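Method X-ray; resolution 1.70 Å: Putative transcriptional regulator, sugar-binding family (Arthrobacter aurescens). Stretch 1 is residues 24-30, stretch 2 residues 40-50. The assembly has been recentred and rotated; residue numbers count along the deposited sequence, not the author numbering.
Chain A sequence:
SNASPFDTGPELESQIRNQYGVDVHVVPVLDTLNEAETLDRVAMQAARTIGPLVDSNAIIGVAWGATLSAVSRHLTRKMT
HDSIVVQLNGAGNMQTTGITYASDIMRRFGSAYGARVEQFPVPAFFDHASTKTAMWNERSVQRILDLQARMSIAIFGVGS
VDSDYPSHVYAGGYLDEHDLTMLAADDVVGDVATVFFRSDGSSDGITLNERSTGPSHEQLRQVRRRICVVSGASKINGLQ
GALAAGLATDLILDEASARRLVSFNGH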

# COMPACT_ATOMS: atom_id res chain seq x y z
N VAL A 24 -3.46 7.41 -13.82
CA VAL A 24 -3.28 8.30 -12.67
C VAL A 24 -4.41 9.30 -12.48
O VAL A 24 -4.98 9.81 -13.45
CB VAL A 24 -1.93 9.04 -12.78
CG1 VAL A 24 -1.84 9.79 -14.08
CG2 VAL A 24 -1.71 9.99 -11.59
N HIS A 25 -4.73 9.56 -11.21
CA HIS A 25 -5.65 10.61 -10.82
C HIS A 25 -4.91 11.55 -9.87
O HIS A 25 -4.46 11.14 -8.80
CB HIS A 25 -6.87 10.03 -10.10
CG HIS A 25 -7.83 9.32 -11.01
ND1 HIS A 25 -7.71 7.99 -11.33
CD2 HIS A 25 -8.91 9.77 -11.68
CE1 HIS A 25 -8.68 7.65 -12.15
NE2 HIS A 25 -9.42 8.71 -12.38
N VAL A 26 -4.79 12.80 -10.28
CA VAL A 26 -4.15 13.81 -9.45
C VAL A 26 -5.24 14.60 -8.76
O VAL A 26 -6.15 15.13 -9.41
CB VAL A 26 -3.26 14.75 -10.32
CG1 VAL A 26 -2.80 15.94 -9.50
CG2 VAL A 26 -2.07 13.98 -10.86
N VAL A 27 -5.17 14.66 -7.44
CA VAL A 27 -6.20 15.32 -6.64
C VAL A 27 -5.76 16.73 -6.31
O VAL A 27 -4.78 16.93 -5.60
CB VAL A 27 -6.44 14.54 -5.33
CG1 VAL A 27 -7.57 15.17 -4.50
CG2 VAL A 27 -6.76 13.09 -5.65
N PRO A 28 -6.49 17.73 -6.83
CA PRO A 28 -6.16 19.12 -6.49
C PRO A 28 -6.40 19.36 -5.00
O PRO A 28 -7.47 19.04 -4.48
CB PRO A 28 -7.15 19.93 -7.34
CG PRO A 28 -7.52 19.02 -8.46
CD PRO A 28 -7.55 17.65 -7.85
N VAL A 29 -5.39 19.88 -4.31
CA VAL A 29 -5.51 20.15 -2.89
C VAL A 29 -4.88 21.50 -2.59
O VAL A 29 -3.88 21.87 -3.19
CB VAL A 29 -4.81 19.09 -2.02
CG1 VAL A 29 -4.96 19.43 -0.54
CG2 VAL A 29 -5.37 17.70 -2.29
N LEU A 30 -5.49 22.24 -1.67
CA LEU A 30 -4.95 23.53 -1.26
C LEU A 30 -3.53 23.35 -0.71
O LEU A 30 -3.30 22.58 0.23
CB LEU A 30 -5.86 24.18 -0.22
CG LEU A 30 -5.72 25.69 -0.00
CD1 LEU A 30 -5.74 26.42 -1.34
CD2 LEU A 30 -6.82 26.21 0.91
N ASP A 40 -7.11 12.91 3.55
CA ASP A 40 -8.54 12.66 3.54
C ASP A 40 -9.09 12.88 2.13
O ASP A 40 -9.96 12.13 1.65
CB ASP A 40 -9.26 13.57 4.53
CG ASP A 40 -10.53 12.96 5.05
OD1 ASP A 40 -10.54 11.72 5.25
OD2 ASP A 40 -11.52 13.70 5.27
N ARG A 41 -8.57 13.90 1.47
CA ARG A 41 -9.03 14.24 0.14
C ARG A 41 -8.48 13.30 -0.92
O ARG A 41 -9.17 12.98 -1.89
CB ARG A 41 -8.68 15.70 -0.18
CG ARG A 41 -9.68 16.68 0.45
CD ARG A 41 -9.00 17.90 1.02
NE ARG A 41 -9.96 18.77 1.69
CZ ARG A 41 -10.30 18.70 2.98
NH1 ARG A 41 -9.75 17.78 3.77
NH2 ARG A 41 -11.19 19.55 3.48
N VAL A 42 -7.23 12.88 -0.75
CA VAL A 42 -6.67 11.88 -1.66
C VAL A 42 -7.47 10.59 -1.49
O VAL A 42 -7.82 9.93 -2.47
CB VAL A 42 -5.17 11.64 -1.40
CG1 VAL A 42 -4.64 10.49 -2.28
CG2 VAL A 42 -4.39 12.92 -1.66
N ALA A 43 -7.77 10.25 -0.23
CA ALA A 43 -8.47 9.00 0.05
C ALA A 43 -9.87 8.98 -0.55
O ALA A 43 -10.34 7.92 -1.00
CB ALA A 43 -8.53 8.76 1.56
N MSE A 44 -10.54 10.12 -0.56
CA MSE A 44 -11.85 10.22 -1.20
C MSE A 44 -11.77 9.91 -2.69
O MSE A 44 -12.60 9.18 -3.22
CB MSE A 44 -12.45 11.61 -1.03
CG MSE A 44 -13.08 11.87 0.30
SE MSE A 44 -14.18 13.47 0.19
CE MSE A 44 -15.66 12.83 -0.90
N GLN A 45 -10.79 10.48 -3.38
CA GLN A 45 -10.65 10.20 -4.80
C GLN A 45 -10.29 8.73 -5.01
O GLN A 45 -10.78 8.09 -5.94
CB GLN A 45 -9.59 11.11 -5.44
CG GLN A 45 -9.31 10.76 -6.90
CD GLN A 45 -10.53 10.98 -7.77
OE1 GLN A 45 -11.08 12.09 -7.81
NE2 GLN A 45 -10.97 9.94 -8.47
N ALA A 46 -9.43 8.20 -4.16
CA ALA A 46 -9.03 6.80 -4.31
C ALA A 46 -10.26 5.90 -4.19
O ALA A 46 -10.42 4.94 -4.95
CB ALA A 46 -7.96 6.42 -3.27
N ALA A 47 -11.12 6.18 -3.22
CA ALA A 47 -12.33 5.38 -3.02
C ALA A 47 -13.19 5.40 -4.28
O ALA A 47 -13.75 4.38 -4.69
CB ALA A 47 -13.12 5.90 -1.82
N ARG A 48 -13.31 6.58 -4.87
CA ARG A 48 -14.10 6.74 -6.08
C ARG A 48 -13.51 5.91 -7.22
O ARG A 48 -14.23 5.32 -8.02
CB ARG A 48 -14.19 8.21 -6.48
CG ARG A 48 -14.78 8.43 -7.85
CD ARG A 48 -15.10 9.89 -8.10
NE ARG A 48 -16.23 10.33 -7.28
CZ ARG A 48 -16.95 11.42 -7.54
NH1 ARG A 48 -16.65 12.18 -8.59
NH2 ARG A 48 -17.96 11.75 -6.75
N THR A 49 -12.18 5.85 -7.28
CA THR A 49 -11.50 5.08 -8.31
C THR A 49 -11.56 3.57 -8.09
O THR A 49 -11.69 2.80 -9.04
CB THR A 49 -10.04 5.56 -8.46
OG1 THR A 49 -10.05 6.92 -8.92
CG2 THR A 49 -9.29 4.68 -9.44
N ILE A 50 -11.49 3.16 -6.83
CA ILE A 50 -11.53 1.76 -6.46
C ILE A 50 -12.88 1.08 -6.74
O ILE A 50 -12.93 -0.08 -7.15
CB ILE A 50 -11.21 1.60 -4.96
CG1 ILE A 50 -9.72 1.85 -4.73
CG2 ILE A 50 -11.62 0.22 -4.45
CD1 ILE A 50 -9.37 1.99 -3.25
O HOH W 1 -8.55 13.56 -9.36

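A β-strand segment packs against a helix in a putative sugar-binding transcriptional regulator. Strand residues 24-27 and helix residues 40-50 run roughly antiparallel, their N-to-C directions 148° apart and their axes 8.8 Å apart at closest approach. The backbones come nearest at Val27 and Val42, whose CA atoms lie 6.1 Å apart; the contact buries 324 Å², both sides summed. Strand alternation sets the pattern: the CA-to-CB bonds of His25 and Val27 point toward the helix, while that of Val26 points away. The CA-to-CB bond of Val29, in the loop beyond, also points toward it. On the helix, Arg41, Gln45 and Thr49 recur every four residues and so present one face to the strand.

Van der Waals contacts centre on Val27, in the t rotamer. Its CG2 lies 3.5 Å from Gln45 CB and 4.2 Å from Val42 CA, so the methyl packs on the helix backbone and on the aliphatic base of a polar side chain. Its other methyl, CG1, sits 3.8 Å from Arg41 O. Farther along, Val29 CG2 approaches Arg41 CB at 4.4 Å, again meeting the aliphatic part of a charged residue.

The polar end is built around His25. Thr49 OG1 lies over one face of its imidazole, 3.5 Å from His25 ND1, and Gln45 NE2 is 3.8 Å from His25 CD2. Within the helix, Gln45 NE2 donates to Thr49 OG1 (3.2 Å, 156° at the hydrogen), tying together the two side chains that meet the ring.

No direct hydrogen bond joins the stretches; a water provides the link. The water oxygen lies 2.9 Å from Val26 O and 3.3 Å from Gln45 OE1, donating to both, weakly to the second. Thus Val26, though its CA-to-CB bond points away, is connected to the helix through its carbonyl.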